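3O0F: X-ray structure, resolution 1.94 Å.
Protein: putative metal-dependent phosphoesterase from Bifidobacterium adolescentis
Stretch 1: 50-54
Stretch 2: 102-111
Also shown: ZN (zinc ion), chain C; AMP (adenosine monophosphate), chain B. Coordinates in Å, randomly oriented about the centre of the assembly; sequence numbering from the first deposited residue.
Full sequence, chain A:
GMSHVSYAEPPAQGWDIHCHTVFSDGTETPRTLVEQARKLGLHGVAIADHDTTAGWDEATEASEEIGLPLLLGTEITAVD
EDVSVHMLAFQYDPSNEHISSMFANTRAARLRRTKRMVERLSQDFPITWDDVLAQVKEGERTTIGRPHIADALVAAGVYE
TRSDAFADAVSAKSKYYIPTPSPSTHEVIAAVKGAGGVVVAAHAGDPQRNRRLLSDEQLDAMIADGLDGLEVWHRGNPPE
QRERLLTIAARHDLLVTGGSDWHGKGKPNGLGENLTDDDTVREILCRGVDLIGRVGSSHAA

Stretch 1 (50-54) HDTTA
Stretch 2 (102-111) MFANTRAARL

A single residue, D51, carries most of this contact, and it does so from a left-handed backbone conformation (phi/psi 53/39); its carbonyl and its carboxylate each engage a different arginine of the helix. Residues 50-54 form an irregular segment: H50 (-67/123) precedes D51, T52 is extended (-163/157), and T53 follows at -118/19. Residues 102-111 are continuous helix, phi near -60° and psi near -40°, with D51 and F103 in closest register (CA to CA, 5.2 Å).

R107 (m, t, m, chi4 -85°) folds back so that NH1 donates to D51 O at 2.7 Å, the acceptor lying near the guanidinium plane. One turn earlier in the helix, F103 CB lies 3.5 Å from the same D51 O. The F103 ring (chi1 m, chi2 -21°) has the peptide of D51 C and T52 N over one face, with T52 N 4.2 Å from CD2.

The D51 side chain (m, chi2 -57°) forms a salt bridge: R110 NE donates to OD2 at 3.0 Å. R110 is extended (m, t, t, chi4 -72°), and its NH2 donates to AMP O1P at 2.9 Å, so one guanidinium joins carboxylate and phosphate. T106 (m) packs CG2 3.6 Å from D51 OD2. A water donates to D51 OD1 (2.9 Å) and accepts from T106 OG1 (2.7 Å). H50 NE2 binds zinc at 2.1 Å.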

ATOM      1  N   HIS A  50      -4.807  -1.007   0.663  1.00 14.16           N
ATOM      2  CA  HIS A  50      -4.791  -1.674  -0.645  1.00 14.92           C
ATOM      3  C   HIS A  50      -6.149  -1.545  -1.340  1.00 16.22           C
ATOM      4  O   HIS A  50      -7.162  -1.906  -0.762  1.00 12.48           O
ATOM      5  CB  HIS A  50      -4.496  -3.161  -0.459  1.00 16.33           C
ATOM      6  CG  HIS A  50      -3.146  -3.432   0.089  1.00 14.92           C
ATOM      7  ND1 HIS A  50      -2.021  -3.441  -0.706  1.00 11.71           N
ATOM      8  CD2 HIS A  50      -2.725  -3.701   1.350  1.00  6.71           C
ATOM      9  CE1 HIS A  50      -0.964  -3.685   0.044  1.00 14.05           C
ATOM     10  NE2 HIS A  50      -1.369  -3.871   1.284  1.00 14.55           N
ATOM     11  N   ASP A  51      -6.148  -0.987  -2.553  1.00 16.95           N
ATOM     12  CA  ASP A  51      -7.299  -1.019  -3.494  1.00 17.64           C
ATOM     13  C   ASP A  51      -8.654  -0.530  -2.921  1.00 17.77           C
ATOM     14  O   ASP A  51      -9.697  -1.118  -3.179  1.00 18.59           O
ATOM     15  CB  ASP A  51      -7.407  -2.432  -4.068  1.00 18.44           C
ATOM     16  CG  ASP A  51      -6.094  -2.906  -4.654  1.00 22.24           C
ATOM     17  OD1 ASP A  51      -5.586  -2.205  -5.555  1.00 15.85           O
ATOM     18  OD2 ASP A  51      -5.552  -3.957  -4.220  1.00 21.61           O
ATOM     19  N   THR A  52      -8.604   0.522  -2.103  1.00 15.08           N
ATOM     20  CA  THR A  52      -9.782   1.010  -1.397  1.00 18.18           C
ATOM     21  C   THR A  52      -9.606   2.433  -0.857  1.00 17.09           C
ATOM     22  O   THR A  52      -8.479   2.892  -0.588  1.00 16.46           O
ATOM     23  CB  THR A  52     -10.140   0.080  -0.195  1.00 17.28           C
ATOM     24  OG1 THR A  52     -11.447   0.406   0.313  1.00 16.50           O
ATOM     25  CG2 THR A  52      -9.070   0.190   0.945  1.00 14.73           C
ATOM     26  N   THR A  53     -10.750   3.094  -0.652  1.00 16.96           N
ATOM     27  CA  THR A  53     -10.841   4.327   0.158  1.00 15.93           C
ATOM     28  C   THR A  53     -11.745   4.123   1.366  1.00 15.54           C
ATOM     29  O   THR A  53     -12.222   5.090   1.967  1.00 16.37           O
ATOM     30  CB  THR A  53     -11.441   5.476  -0.693  1.00 17.33           C
ATOM     31  OG1 THR A  53     -12.758   5.088  -1.136  1.00 18.53           O
ATOM     32  CG2 THR A  53     -10.564   5.731  -1.890  1.00 14.48           C
ATOM     33  N   ALA A  54     -11.987   2.871   1.757  1.00 16.37           N
ATOM     34  CA  ALA A  54     -13.041   2.588   2.767  1.00 16.37           C
ATOM     35  C   ALA A  54     -12.755   3.196   4.151  1.00 19.41           C
ATOM     36  O   ALA A  54     -13.685   3.534   4.897  1.00 19.87           O
ATOM     37  CB  ALA A  54     -13.310   1.052   2.861  1.00 17.29           C
HETATM   38  N   MSE A 102     -12.359   0.338 -11.083  1.00 17.47           N
HETATM   39  CA  MSE A 102     -11.107  -0.415 -11.091  1.00 19.28           C
HETATM   40  C   MSE A 102     -10.806  -1.051  -9.715  1.00 16.83           C
HETATM   41  O   MSE A 102     -10.373  -2.211  -9.633  1.00 17.81           O
HETATM   42  CB  MSE A 102      -9.971   0.506 -11.428  1.00 20.15           C
HETATM   43  CG  MSE A 102      -8.640  -0.199 -11.440  1.00 29.05           C
HETATM   44 SE   MSE A 102      -7.271   1.012 -12.092  0.75 47.87          SE
HETATM   45  CE  MSE A 102      -6.820   1.835 -10.447  1.00 21.53           C
ATOM     46  N   PHE A 103     -11.013  -0.288  -8.646  1.00 15.77           N
ATOM     47  CA  PHE A 103     -10.910  -0.881  -7.291  1.00 17.78           C
ATOM     48  C   PHE A 103     -11.914  -1.996  -7.026  1.00 19.54           C
ATOM     49  O   PHE A 103     -11.555  -3.001  -6.411  1.00 21.65           O
ATOM     50  CB  PHE A 103     -11.047   0.133  -6.178  1.00 17.18           C
ATOM     51  CG  PHE A 103      -9.990   1.211  -6.166  1.00 20.55           C
ATOM     52  CD1 PHE A 103      -8.778   1.055  -6.799  1.00 21.52           C
ATOM     53  CD2 PHE A 103     -10.217   2.371  -5.452  1.00 22.46           C
ATOM     54  CE1 PHE A 103      -7.829   2.054  -6.764  1.00 18.35           C
ATOM     55  CE2 PHE A 103      -9.281   3.367  -5.408  1.00 21.84           C
ATOM     56  CZ  PHE A 103      -8.079   3.208  -6.051  1.00 20.01           C
ATOM     57  N   ALA A 104     -13.160  -1.822  -7.449  1.00 21.65           N
ATOM     58  CA  ALA A 104     -14.191  -2.828  -7.204  1.00 22.66           C
ATOM     59  C   ALA A 104     -13.780  -4.107  -7.923  1.00 22.68           C
ATOM     60  O   ALA A 104     -13.906  -5.195  -7.361  1.00 23.11           O
ATOM     61  CB  ALA A 104     -15.603  -2.360  -7.683  1.00 21.36           C
ATOM     62  N   ASN A 105     -13.271  -3.973  -9.144  1.00 20.67           N
ATOM     63  CA  ASN A 105     -12.824  -5.120  -9.903  1.00 20.91           C
ATOM     64  C   ASN A 105     -11.646  -5.787  -9.224  1.00 19.63           C
ATOM     65  O   ASN A 105     -11.574  -7.015  -9.186  1.00 19.58           O
ATOM     66  CB  ASN A 105     -12.399  -4.749 -11.324  1.00 22.43           C
ATOM     67  CG  ASN A 105     -13.546  -4.222 -12.174  1.00 28.49           C
ATOM     68  OD1 ASN A 105     -14.703  -4.419 -11.848  1.00 25.54           O
ATOM     69  ND2 ASN A 105     -13.222  -3.535 -13.265  1.00 24.81           N
ATOM     70  N   THR A 106     -10.703  -5.008  -8.708  1.00 16.30           N
ATOM     71  CA  THR A 106      -9.527  -5.631  -8.059  1.00 17.00           C
ATOM     72  C   THR A 106      -9.935  -6.329  -6.772  1.00 18.72           C
ATOM     73  O   THR A 106      -9.436  -7.405  -6.470  1.00 18.36           O
ATOM     74  CB  THR A 106      -8.415  -4.648  -7.748  1.00 20.03           C
ATOM     75  OG1 THR A 106      -7.923  -4.103  -8.980  1.00 17.55           O
ATOM     76  CG2 THR A 106      -7.270  -5.354  -7.000  1.00 16.49           C
ATOM     77  N   ARG A 107     -10.853  -5.728  -6.024  1.00 17.79           N
ATOM     78  CA  ARG A 107     -11.312  -6.344  -4.783  1.00 17.48           C
ATOM     79  C   ARG A 107     -12.069  -7.647  -5.063  1.00 20.38           C
ATOM     80  O   ARG A 107     -11.865  -8.618  -4.340  1.00 22.01           O
ATOM     81  CB  ARG A 107     -12.133  -5.375  -3.917  1.00 18.31           C
ATOM     82  CG  ARG A 107     -11.336  -4.153  -3.383  1.00 18.77           C
ATOM     83  CD  ARG A 107     -12.061  -3.515  -2.217  1.00 22.01           C
ATOM     84  NE  ARG A 107     -13.295  -2.899  -2.693  1.00 19.77           N
ATOM     85  CZ  ARG A 107     -13.416  -1.683  -3.215  1.00 23.18           C
ATOM     86  NH1 ARG A 107     -12.380  -0.826  -3.301  1.00 18.13           N
ATOM     87  NH2 ARG A 107     -14.607  -1.305  -3.634  1.00 18.33           N
ATOM     88  N   ALA A 108     -12.896  -7.686  -6.118  1.00 21.69           N
ATOM     89  CA  ALA A 108     -13.626  -8.909  -6.472  1.00 22.55           C
ATOM     90  C   ALA A 108     -12.651  -9.984  -6.980  1.00 23.13           C
ATOM     91  O   ALA A 108     -12.774 -11.175  -6.629  1.00 22.02           O
ATOM     92  CB  ALA A 108     -14.789  -8.609  -7.524  1.00 21.17           C
ATOM     93  N   ALA A 109     -11.679  -9.595  -7.806  1.00 22.63           N
ATOM     94  CA  ALA A 109     -10.648 -10.531  -8.273  1.00 20.70           C
ATOM     95  C   ALA A 109      -9.821 -11.107  -7.082  1.00 21.63           C
ATOM     96  O   ALA A 109      -9.590 -12.328  -6.988  1.00 22.22           O
ATOM     97  CB  ALA A 109      -9.716  -9.829  -9.328  1.00 18.01           C
ATOM     98  N   ARG A 110      -9.389 -10.230  -6.172  1.00 18.39           N
ATOM     99  CA  ARG A 110      -8.779 -10.622  -4.867  1.00 18.93           C
ATOM    100  C   ARG A 110      -9.619 -11.617  -4.023  1.00 19.04           C
ATOM    101  O   ARG A 110      -9.110 -12.618  -3.527  1.00 18.24           O
ATOM    102  CB  ARG A 110      -8.513  -9.394  -4.002  1.00 20.23           C
ATOM    103  CG  ARG A 110      -7.279  -8.600  -4.391  1.00 22.08           C
ATOM    104  CD  ARG A 110      -7.116  -7.375  -3.455  1.00 23.34           C
ATOM    105  NE  ARG A 110      -5.741  -6.869  -3.527  1.00 18.68           N
ATOM    106  CZ  ARG A 110      -4.674  -7.486  -3.010  1.00 26.08           C
ATOM    107  NH1 ARG A 110      -4.796  -8.619  -2.334  1.00 21.15           N
ATOM    108  NH2 ARG A 110      -3.466  -6.956  -3.157  1.00 22.75           N
ATOM    109  N   LEU A 111     -10.896 -11.334  -3.874  1.00 19.03           N
ATOM    110  CA  LEU A 111     -11.785 -12.214  -3.142  1.00 22.51           C
ATOM    111  C   LEU A 111     -11.833 -13.612  -3.775  1.00 23.97           C
ATOM    112  O   LEU A 111     -11.710 -14.624  -3.075  1.00 23.69           O
ATOM    113  CB  LEU A 111     -13.195 -11.645  -3.129  1.00 26.32           C
ATOM    114  CG  LEU A 111     -14.196 -12.375  -2.236  1.00 31.85           C
ATOM    115  CD1 LEU A 111     -13.633 -12.363  -0.829  1.00 32.84           C
ATOM    116  CD2 LEU A 111     -15.603 -11.741  -2.278  1.00 29.93           C
TER
HETATM  117 ZN    ZN C 302      -0.259  -4.251   3.052  1.00 25.31          ZN
HETATM  118  P   AMP B 301      -1.456 -10.350  -1.963  1.00 24.64           P
HETATM  119  O1P AMP B 301      -1.534  -8.999  -2.575  1.00 19.33           O
HETATM  120  O2P AMP B 301      -2.835 -10.797  -1.551  1.00 21.47           O
HETATM  121  O3P AMP B 301      -0.682 -11.384  -2.782  1.00 24.68           O
HETATM  122  O5' AMP B 301      -0.640 -10.176  -0.591  1.00 23.07           O
HETATM  123  C5' AMP B 301       0.725  -9.839  -0.622  1.00 30.01           C
HETATM  124  C4' AMP B 301       0.910  -8.696   0.328  1.00 33.63           C
HETATM  125  O4' AMP B 301       0.930  -9.125   1.717  1.00 33.11           O
HETATM  126  C3' AMP B 301       2.223  -7.973   0.052  1.00 34.80           C
HETATM  127  O3' AMP B 301       1.934  -6.723  -0.561  1.00 30.94           O
HETATM  128  C2' AMP B 301       2.685  -7.764   1.484  1.00 41.02           C
HETATM  129  O2' AMP B 301       3.870  -7.059   1.854  1.00 45.31           O
HETATM  130  C1' AMP B 301       1.525  -8.041   2.429  1.00 27.50           C
HETATM  131  N9  AMP B 301       1.960  -8.387   3.796  1.00 31.89           N
HETATM  132  C8  AMP B 301       1.355  -7.971   4.910  1.00 29.98           C
HETATM  133  N7  AMP B 301       1.984  -8.465   5.997  1.00 24.62           N
HETATM  134  C5  AMP B 301       3.014  -9.216   5.575  1.00 25.10           C
HETATM  135  C6  AMP B 301       4.079 -10.015   6.204  1.00 24.00           C
HETATM  136  N6  AMP B 301       4.188 -10.119   7.569  1.00 27.19           N
HETATM  137  N1  AMP B 301       4.930 -10.653   5.376  1.00 28.19           N
HETATM  138  C2  AMP B 301       4.861 -10.586   4.035  1.00 24.76           C
HETATM  139  N3  AMP B 301       3.922  -9.871   3.400  1.00 26.14           N
HETATM  140  C4  AMP B 301       2.995  -9.169   4.108  1.00 31.79           C
HETATM  141  O   HOH W   1      -5.807  -2.541  -8.386  1.00 22.46           O